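Local coordinates for protein phage related exonuclease (Haemophilus somnus 129PT, PDB 3K93) that probably acts as a metal-dependent, phage-related exonuclease that hydrolyses DNA, at residues S13-I18 with E206-A211; V77-A82 with I189-I194; N92-G97 with A210-Y215. All coordinates share one frame; numbering follows the deposited sequence.

Contact 1: residues S13-I18 with E206-A211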
loop_
_atom_site.group_PDB
_atom_site.type_symbol
_atom_site.label_atom_id
_atom_site.label_comp_id
_atom_site.label_asym_id
_atom_site.label_seq_id
_atom_site.Cartn_x
_atom_site.Cartn_y
_atom_site.Cartn_z
ATOM N N SER A 13 -6.617 2.915 -22.720
ATOM C CA SER A 13 -6.719 2.396 -21.362
ATOM C C SER A 13 -5.501 2.638 -20.480
ATOM O O SER A 13 -5.628 2.594 -19.259
ATOM C CB SER A 13 -7.053 0.897 -21.393
ATOM O OG SER A 13 -6.004 0.168 -21.997
ATOM N N SER A 14 -4.349 2.969 -21.068
ATOM C CA SER A 14 -3.164 3.280 -20.286
ATOM C C SER A 14 -2.822 4.734 -20.279
ATOM O O SER A 14 -1.809 5.084 -19.716
ATOM C CB SER A 14 -1.911 2.544 -20.806
ATOM O OG SER A 14 -2.124 1.152 -20.958
ATOM N N LEU A 15 -3.617 5.587 -20.908
ATOM C CA LEU A 15 -3.264 7.006 -20.984
ATOM C C LEU A 15 -3.197 7.675 -19.614
ATOM O O LEU A 15 -2.424 8.606 -19.418
ATOM C CB LEU A 15 -4.259 7.792 -21.842
ATOM C CG LEU A 15 -4.160 7.745 -23.342
ATOM C CD1 LEU A 15 -5.418 8.376 -23.938
ATOM C CD2 LEU A 15 -2.851 8.456 -23.832
ATOM N N HIS A 16 -4.025 7.239 -18.680
ATOM C CA HIS A 16 -3.979 7.823 -17.334
ATOM C C HIS A 16 -2.590 7.638 -16.701
ATOM O O HIS A 16 -2.144 8.501 -15.990
ATOM C CB HIS A 16 -5.068 7.236 -16.439
ATOM C CG HIS A 16 -4.806 5.833 -16.020
ATOM N ND1 HIS A 16 -4.929 4.765 -16.881
ATOM C CD2 HIS A 16 -4.391 5.318 -14.846
ATOM C CE1 HIS A 16 -4.609 3.648 -16.251
ATOM N NE2 HIS A 16 -4.274 3.960 -15.017
ATOM N N LYS A 17 -1.897 6.548 -17.022
ATOM C CA LYS A 17 -0.552 6.313 -16.476
ATOM C C LYS A 17 0.457 7.378 -16.868
ATOM O O LYS A 17 1.379 7.629 -16.124
ATOM C CB LYS A 17 -0.030 4.939 -16.874
ATOM C CG LYS A 17 -0.795 3.778 -16.203
ATOM C CD LYS A 17 -0.433 2.429 -16.849
ATOM C CE LYS A 17 -1.017 1.247 -16.061
ATOM N NZ LYS A 17 -0.695 -0.062 -16.778
ATOM N N ILE A 18 0.273 8.025 -18.014
ATOM C CA ILE A 18 1.290 8.952 -18.529
ATOM C C ILE A 18 0.770 10.382 -18.658
ATOM O O ILE A 18 1.525 11.292 -19.004
ATOM C CB ILE A 18 1.983 8.420 -19.838
ATOM C CG1 ILE A 18 1.022 8.235 -20.999
ATOM C CG2 ILE A 18 2.670 7.023 -19.595
ATOM C CD1 ILE A 18 0.513 9.500 -21.567
ATOM N N GLU A 206 0.515 16.061 -26.121
ATOM C CA GLU A 206 1.760 16.564 -25.546
ATOM C C GLU A 206 2.418 15.499 -24.684
ATOM O O GLU A 206 3.612 15.241 -24.818
ATOM C CB GLU A 206 1.502 17.792 -24.649
ATOM C CG GLU A 206 1.111 19.091 -25.351
ATOM C CD GLU A 206 0.323 20.058 -24.435
ATOM O OE1 GLU A 206 0.246 19.826 -23.194
ATOM O OE2 GLU A 206 -0.242 21.045 -24.958
ATOM N N ARG A 207 1.637 14.926 -23.775
ATOM C CA ARG A 207 2.133 13.905 -22.871
ATOM C C ARG A 207 2.607 12.632 -23.604
ATOM O O ARG A 207 3.639 12.060 -23.234
ATOM C CB ARG A 207 1.064 13.494 -21.848
ATOM C CG ARG A 207 0.498 14.606 -20.904
ATOM C CD ARG A 207 1.477 15.742 -20.579
ATOM N NE ARG A 207 2.531 15.290 -19.717
ATOM C CZ ARG A 207 3.684 15.917 -19.470
ATOM N NH1 ARG A 207 4.010 17.085 -20.017
ATOM N NH2 ARG A 207 4.532 15.327 -18.643
ATOM N N VAL A 208 1.854 12.186 -24.614
ATOM C CA VAL A 208 2.258 11.007 -25.365
ATOM C C VAL A 208 3.550 11.301 -26.158
ATOM O O VAL A 208 4.450 10.483 -26.213
ATOM C CB VAL A 208 1.175 10.508 -26.268
ATOM C CG1 VAL A 208 1.732 9.496 -27.304
ATOM C CG2 VAL A 208 0.028 9.899 -25.439
ATOM N N SER A 209 3.643 12.487 -26.719
ATOM C CA SER A 209 4.815 12.876 -27.464
ATOM C C SER A 209 6.065 12.890 -26.581
ATOM O O SER A 209 7.112 12.415 -26.995
ATOM C CB SER A 209 4.593 14.246 -28.050
ATOM O OG SER A 209 5.740 14.620 -28.760
ATOM N N ALA A 210 5.942 13.391 -25.360
ATOM C CA ALA A 210 7.047 13.358 -24.426
ATOM C C ALA A 210 7.364 11.882 -24.059
ATOM O O ALA A 210 8.545 11.479 -24.039
ATOM C CB ALA A 210 6.719 14.173 -23.179
ATOM N N ALA A 211 6.326 11.078 -23.833
ATOM C CA ALA A 211 6.512 9.645 -23.557
ATOM C C ALA A 211 7.245 8.913 -24.676
ATOM O O ALA A 211 8.086 8.076 -24.399
ATOM C CB ALA A 211 5.145 8.932 -23.234
HETATM O O HOH W 1 3.884 12.926 -17.538
#

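Contact 2: residues V77-A82 with I189-I194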
loop_
_atom_site.group_PDB
_atom_site.type_symbol
_atom_site.label_atom_id
_atom_site.label_comp_id
_atom_site.label_asym_id
_atom_site.label_seq_id
_atom_site.Cartn_x
_atom_site.Cartn_y
_atom_site.Cartn_z
ATOM N N VAL A 77 -30.571 -1.603 -23.698
ATOM C CA VAL A 77 -31.952 -1.494 -23.196
ATOM C C VAL A 77 -32.127 -0.249 -22.336
ATOM O O VAL A 77 -33.182 0.357 -22.349
ATOM C CB VAL A 77 -32.447 -2.740 -22.400
ATOM C CG1 VAL A 77 -32.335 -4.015 -23.249
ATOM C CG2 VAL A 77 -31.692 -2.869 -21.094
ATOM N N THR A 78 -31.096 0.155 -21.610
ATOM C CA THR A 78 -31.170 1.375 -20.814
ATOM C C THR A 78 -31.463 2.583 -21.706
ATOM O O THR A 78 -32.135 3.511 -21.275
ATOM C CB THR A 78 -29.877 1.607 -20.032
ATOM O OG1 THR A 78 -29.750 0.590 -19.023
ATOM C CG2 THR A 78 -29.883 2.990 -19.367
ATOM N N ARG A 79 -31.000 2.537 -22.957
ATOM C CA ARG A 79 -31.177 3.632 -23.917
ATOM C C ARG A 79 -32.199 3.386 -25.043
ATOM O O ARG A 79 -32.384 4.243 -25.892
ATOM C CB ARG A 79 -29.818 3.955 -24.565
ATOM C CG ARG A 79 -28.787 4.416 -23.580
ATOM C CD ARG A 79 -27.446 4.505 -24.195
ATOM N NE ARG A 79 -26.495 5.046 -23.243
ATOM C CZ ARG A 79 -25.864 4.354 -22.300
ATOM N NH1 ARG A 79 -26.050 3.036 -22.162
ATOM N NH2 ARG A 79 -25.002 4.987 -21.503
ATOM N N GLY A 80 -32.833 2.219 -25.068
ATOM C CA GLY A 80 -33.749 1.886 -26.149
ATOM C C GLY A 80 -33.062 1.758 -27.497
ATOM O O GLY A 80 -33.684 1.998 -28.515
ATOM N N LEU A 81 -31.785 1.374 -27.495
ATOM C CA LEU A 81 -30.989 1.254 -28.717
ATOM C C LEU A 81 -30.505 -0.181 -28.875
ATOM O O LEU A 81 -30.177 -0.818 -27.891
ATOM C CB LEU A 81 -29.743 2.150 -28.621
ATOM C CG LEU A 81 -30.005 3.653 -28.538
ATOM C CD1 LEU A 81 -28.780 4.362 -28.020
ATOM C CD2 LEU A 81 -30.443 4.183 -29.926
ATOM N N ALA A 82 -30.434 -0.664 -30.111
ATOM C CA ALA A 82 -29.855 -1.970 -30.419
ATOM C C ALA A 82 -28.380 -1.731 -30.606
ATOM O O ALA A 82 -27.987 -1.179 -31.602
ATOM C CB ALA A 82 -30.449 -2.516 -31.703
ATOM N N ILE A 189 -26.738 -0.151 -12.591
ATOM C CA ILE A 189 -26.030 0.568 -13.649
ATOM C C ILE A 189 -25.942 2.014 -13.197
ATOM O O ILE A 189 -26.948 2.591 -12.834
ATOM C CB ILE A 189 -26.694 0.397 -15.076
ATOM C CG1 ILE A 189 -25.948 1.245 -16.116
ATOM C CG2 ILE A 189 -28.150 0.726 -15.064
ATOM C CD1 ILE A 189 -26.279 0.894 -17.568
ATOM N N THR A 190 -24.740 2.576 -13.189
ATOM C CA THR A 190 -24.539 3.989 -12.947
ATOM C C THR A 190 -23.695 4.506 -14.078
ATOM O O THR A 190 -22.621 3.944 -14.355
ATOM C CB THR A 190 -23.832 4.273 -11.608
ATOM O OG1 THR A 190 -24.615 3.734 -10.545
ATOM C CG2 THR A 190 -23.668 5.804 -11.357
ATOM N N THR A 191 -24.184 5.568 -14.740
ATOM C CA THR A 191 -23.562 6.113 -15.951
ATOM C C THR A 191 -22.905 7.472 -15.665
ATOM O O THR A 191 -23.506 8.284 -14.982
ATOM C CB THR A 191 -24.596 6.287 -17.081
ATOM O OG1 THR A 191 -25.092 5.002 -17.472
ATOM C CG2 THR A 191 -23.947 6.937 -18.311
ATOM N N VAL A 192 -21.676 7.691 -16.148
ATOM C CA VAL A 192 -20.997 8.986 -16.036
ATOM C C VAL A 192 -20.787 9.529 -17.461
ATOM O O VAL A 192 -20.290 8.824 -18.312
ATOM C CB VAL A 192 -19.653 8.864 -15.318
ATOM C CG1 VAL A 192 -18.867 10.221 -15.337
ATOM C CG2 VAL A 192 -19.849 8.365 -13.881
ATOM N N ILE A 193 -21.201 10.759 -17.707
ATOM C CA ILE A 193 -21.165 11.358 -19.037
ATOM C C ILE A 193 -19.912 12.216 -19.091
ATOM O O ILE A 193 -19.718 13.052 -18.236
ATOM C CB ILE A 193 -22.423 12.284 -19.278
ATOM C CG1 ILE A 193 -23.724 11.482 -19.177
ATOM C CG2 ILE A 193 -22.355 12.965 -20.628
ATOM C CD1 ILE A 193 -25.030 12.369 -19.025
ATOM N N ILE A 194 -19.061 11.998 -20.085
ATOM C CA ILE A 194 -17.845 12.785 -20.266
ATOM C C ILE A 194 -17.981 13.580 -21.574
ATOM O O ILE A 194 -18.205 12.977 -22.619
ATOM C CB ILE A 194 -16.594 11.864 -20.370
ATOM C CG1 ILE A 194 -16.497 10.889 -19.179
ATOM C CG2 ILE A 194 -15.335 12.702 -20.439
ATOM C CD1 ILE A 194 -16.162 11.555 -17.835
#

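Contact 3: residues N92-G97 with A210-Y215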
loop_
_atom_site.group_PDB
_atom_site.type_symbol
_atom_site.label_atom_id
_atom_site.label_comp_id
_atom_site.label_asym_id
_atom_site.label_seq_id
_atom_site.Cartn_x
_atom_site.Cartn_y
_atom_site.Cartn_z
ATOM N N ASN A 92 -3.913 6.523 -34.262
ATOM C CA ASN A 92 -3.421 7.670 -34.939
ATOM C C ASN A 92 -1.927 7.681 -34.662
ATOM O O ASN A 92 -1.378 6.619 -34.393
ATOM C CB ASN A 92 -4.202 8.939 -34.538
ATOM C CG ASN A 92 -4.159 9.255 -33.043
ATOM O OD1 ASN A 92 -3.208 8.921 -32.333
ATOM N ND2 ASN A 92 -5.215 9.930 -32.563
ATOM N N GLU A 93 -1.258 8.827 -34.702
ATOM C CA GLU A 93 0.168 8.821 -34.492
ATOM C C GLU A 93 0.556 8.711 -33.019
ATOM O O GLU A 93 1.710 8.519 -32.732
ATOM C CB GLU A 93 0.842 10.036 -35.135
ATOM C CG GLU A 93 0.616 10.154 -36.625
ATOM C CD GLU A 93 0.979 8.894 -37.427
ATOM O OE1 GLU A 93 1.938 8.161 -37.060
ATOM O OE2 GLU A 93 0.289 8.640 -38.454
ATOM N N PHE A 94 -0.406 8.788 -32.108
ATOM C CA PHE A 94 -0.112 8.849 -30.670
ATOM C C PHE A 94 -0.655 7.686 -29.858
ATOM O O PHE A 94 0.028 7.154 -28.965
ATOM C CB PHE A 94 -0.648 10.157 -30.122
ATOM C CG PHE A 94 -0.041 11.367 -30.773
ATOM C CD1 PHE A 94 1.123 11.913 -30.272
ATOM C CD2 PHE A 94 -0.629 11.932 -31.883
ATOM C CE1 PHE A 94 1.714 13.012 -30.864
ATOM C CE2 PHE A 94 -0.059 13.038 -32.502
ATOM C CZ PHE A 94 1.129 13.586 -31.995
ATOM N N ILE A 95 -1.868 7.275 -30.186
ATOM C CA ILE A 95 -2.616 6.346 -29.369
ATOM C C ILE A 95 -3.292 5.275 -30.212
ATOM O O ILE A 95 -3.397 5.396 -31.434
ATOM C CB ILE A 95 -3.677 7.081 -28.496
ATOM C CG1 ILE A 95 -4.721 7.787 -29.355
ATOM C CG2 ILE A 95 -2.997 8.113 -27.566
ATOM C CD1 ILE A 95 -5.924 8.221 -28.548
ATOM N N THR A 96 -3.720 4.214 -29.548
ATOM C CA THR A 96 -4.518 3.171 -30.176
ATOM C C THR A 96 -5.657 2.883 -29.210
ATOM O O THR A 96 -5.534 3.090 -28.003
ATOM C CB THR A 96 -3.728 1.862 -30.455
ATOM O OG1 THR A 96 -3.403 1.260 -29.219
ATOM C CG2 THR A 96 -2.421 2.124 -31.189
ATOM N N GLY A 97 -6.781 2.436 -29.749
ATOM C CA GLY A 97 -7.927 2.164 -28.934
ATOM C C GLY A 97 -8.925 1.268 -29.628
ATOM O O GLY A 97 -9.033 1.284 -30.847
ATOM N N ALA A 210 5.942 13.391 -25.360
ATOM C CA ALA A 210 7.047 13.358 -24.426
ATOM C C ALA A 210 7.364 11.882 -24.059
ATOM O O ALA A 210 8.545 11.479 -24.039
ATOM C CB ALA A 210 6.719 14.173 -23.179
ATOM N N ALA A 211 6.326 11.078 -23.833
ATOM C CA ALA A 211 6.512 9.645 -23.557
ATOM C C ALA A 211 7.245 8.913 -24.676
ATOM O O ALA A 211 8.086 8.076 -24.399
ATOM C CB ALA A 211 5.145 8.932 -23.234
ATOM N N GLN A 212 6.939 9.231 -25.930
ATOM C CA GLN A 212 7.568 8.555 -27.073
ATOM C C GLN A 212 9.065 8.910 -27.153
ATOM O O GLN A 212 9.889 8.044 -27.493
ATOM C CB GLN A 212 6.890 8.962 -28.394
ATOM C CG GLN A 212 5.426 8.480 -28.536
ATOM C CD GLN A 212 4.726 9.082 -29.736
ATOM O OE1 GLN A 212 4.993 10.230 -30.115
ATOM N NE2 GLN A 212 3.849 8.305 -30.371
ATOM N N LYS A 213 9.414 10.166 -26.846
ATOM C CA LYS A 213 10.806 10.551 -26.819
ATOM C C LYS A 213 11.544 9.813 -25.721
ATOM O O LYS A 213 12.632 9.327 -25.962
ATOM C CB LYS A 213 10.998 12.057 -26.678
ATOM C CG LYS A 213 10.545 12.828 -27.921
ATOM C CD LYS A 213 10.817 14.357 -27.810
ATOM C CE LYS A 213 10.128 15.163 -28.965
ATOM N NZ LYS A 213 10.979 15.225 -30.159
ATOM N N TYR A 214 10.968 9.736 -24.527
ATOM C CA TYR A 214 11.583 8.987 -23.438
ATOM C C TYR A 214 11.730 7.502 -23.803
ATOM O O TYR A 214 12.798 6.917 -23.677
ATOM C CB TYR A 214 10.773 9.172 -22.128
ATOM C CG TYR A 214 11.377 8.473 -20.947
ATOM C CD1 TYR A 214 12.628 8.814 -20.466
ATOM C CD2 TYR A 214 10.672 7.489 -20.272
ATOM C CE1 TYR A 214 13.193 8.138 -19.379
ATOM C CE2 TYR A 214 11.215 6.832 -19.175
ATOM C CZ TYR A 214 12.465 7.146 -18.757
ATOM O OH TYR A 214 12.947 6.481 -17.684
ATOM N N TYR A 215 10.655 6.910 -24.292
ATOM C CA TYR A 215 10.682 5.527 -24.789
ATOM C C TYR A 215 11.836 5.290 -25.776
ATOM O O TYR A 215 12.572 4.313 -25.635
ATOM C CB TYR A 215 9.309 5.207 -25.434
ATOM C CG TYR A 215 9.148 3.865 -26.157
ATOM C CD1 TYR A 215 9.532 3.716 -27.481
ATOM C CD2 TYR A 215 8.596 2.754 -25.506
ATOM C CE1 TYR A 215 9.379 2.474 -28.152
ATOM C CE2 TYR A 215 8.422 1.523 -26.167
ATOM C CZ TYR A 215 8.801 1.404 -27.498
ATOM O OH TYR A 215 8.634 0.233 -28.163
#

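Contact 1: residues S13-I18 with E206-A211
Leu15 and Ile18, one turn apart on the short helix 15-19, meet Val208 and Arg207 of helix 198-221 in a buried contact of 188 Å². The apolar part converges on one methyl group. Val208 CG2 lies 3.6 Å from Leu15 CD2 and 3.9 Å from Ile18 CD1, so a single valine branch serves both hydrophobic side chains, each set at a slant to it. Ile18 turns CG1 between its backbone N and carbonyl carbon (chi1 62°), and its end reaches nearer to helix 198-221 than the direction of its CB would suggest. Ile18 CD1 also lies 4.0 Å from Arg207 CB, as the two side chains run past each other in opposite senses. Ile95 of strand 95-97 touches both Leu15 and Val208, while Val41 of helix 35-50 touches Ile18.

The polar part is indirect. Ile18 O sits 3.6 Å from Arg207 CB, and no direct hydrogen bond joins the segments. Instead a water donates to Ile18 O at 3.2 Å and accepts from Arg207 NH2 at 2.7 Å, lying in the guanidinium plane at its edge. Bends at chi2 and chi3 fold the arginine to this position, where NH2 also bonds Lys32 O. The chemistry thus combines aliphatic packing with a buried arginine whose NH2 is held by water and a backbone carbonyl, partners that would solvate its charge without neutralising it.

Contact 2: residues V77-A82 with I189-I194
The guanidinium of Arg79 approaches Thr191 at a slant, its NH2 3.9 Å from the methyl CG2 and 4.0 Å from OG1, distances that indicate van der Waals contact. Much of the polar pairing is with strand 152-158: NH1 forms a salt bridge with Asp156 OD2 and NH2 a hydrogen bond with Gln154 OE1, while NH1 also bonds Ser75 O of its own helix. Asp156 bridges the two contact residues, its OD2 to Arg79 and its OD1 to Thr191 OG1. Arg79 is extended from CG to NE (chi2 171°, chi3 176°), which carries its end from the helix toward the sheet.

A second touch lies nearer the start of the strand. Thr78 OG1 is 3.8 Å from Ile189 CD1; that hydroxyl is hydrogen-bonded to Leu74 O of its own helix, so it presents to the isoleucine an oxygen already engaged.

The contact therefore sets the C-terminal turn of helix 68-79, which a Schellman motif at Gly80 follows, against strand 189-195, an outermost strand of the four-stranded sheet within this chain, beside strand 152-158; Thr190 and Val192 meanwhile pack on Ala128 of helix 125-135.

Contact 3: residues N92-G97 with A210-Y215
Gln212 of helix 198-221 reaches the hairpin turn between strands 90-91 and 95-97 and donates from NE2 to Glu93 O at 3.2 Å. The N-H...O angle of 151° and an acceptor 4° out of the glutamine amide plane identify a well-directed bond, and the donor also lies in the carbonyl plane of Glu93. An extended chain beyond CG (chi2 171°) provides the reach. The same NE2 has its stronger partner outside the segments, Leu8 O, so the amide nitrogen links the helix to two separate backbone carbonyls.

The turn itself is tightly organised. Asn92 OD1 accepts from Phe94 N at 2.8 Å and from Ile95 N at 3.0 Å, the two donors coming from opposite faces of its plane; the first bond defines an Asx turn. Asn92 N bonds back to Ile95 O at 3.1 Å, closing the turn.

Elsewhere the interface is loose. Phe94 CD1 stays 4.2 Å from Gln212 OE1 with the ring oblique to that oxygen, and the exposed Glu93 side chain does not reach the helix segment. Only 93 Å² is buried. Phe94 and Ile95 pack on Val208, earlier in the same helix. Between these two segments, however, the chemistry implies attachment mainly through one directional amide-to-carbonyl bond, its acceptor carried by a turn that Asn92 braces.

In the fold
Contact 1 is buried, whereas contacts 2 and 3 lie at the surface. Contacts 1 and 3 share helix 198-221 and Ala210-Ala211, with centres about 7 Å apart; they touch directly, as in the 3.3 Å packing of Val208 CG1 on Phe94 O. Together they dock this helix against both helix 15-19 and the hairpin, apolar packing at the buried end giving way, one turn further along, to a single side-chain amide hydrogen bond. Contact 2 sits on the opposite side of the chain's centre, its own centre about 28 Å from that of contact 1; its direct touches are van der Waals, while Asp156 and Gln154 of the sheet supply a salt bridge and hydrogen bonds. Strand 189-195 leads into helix 198-221.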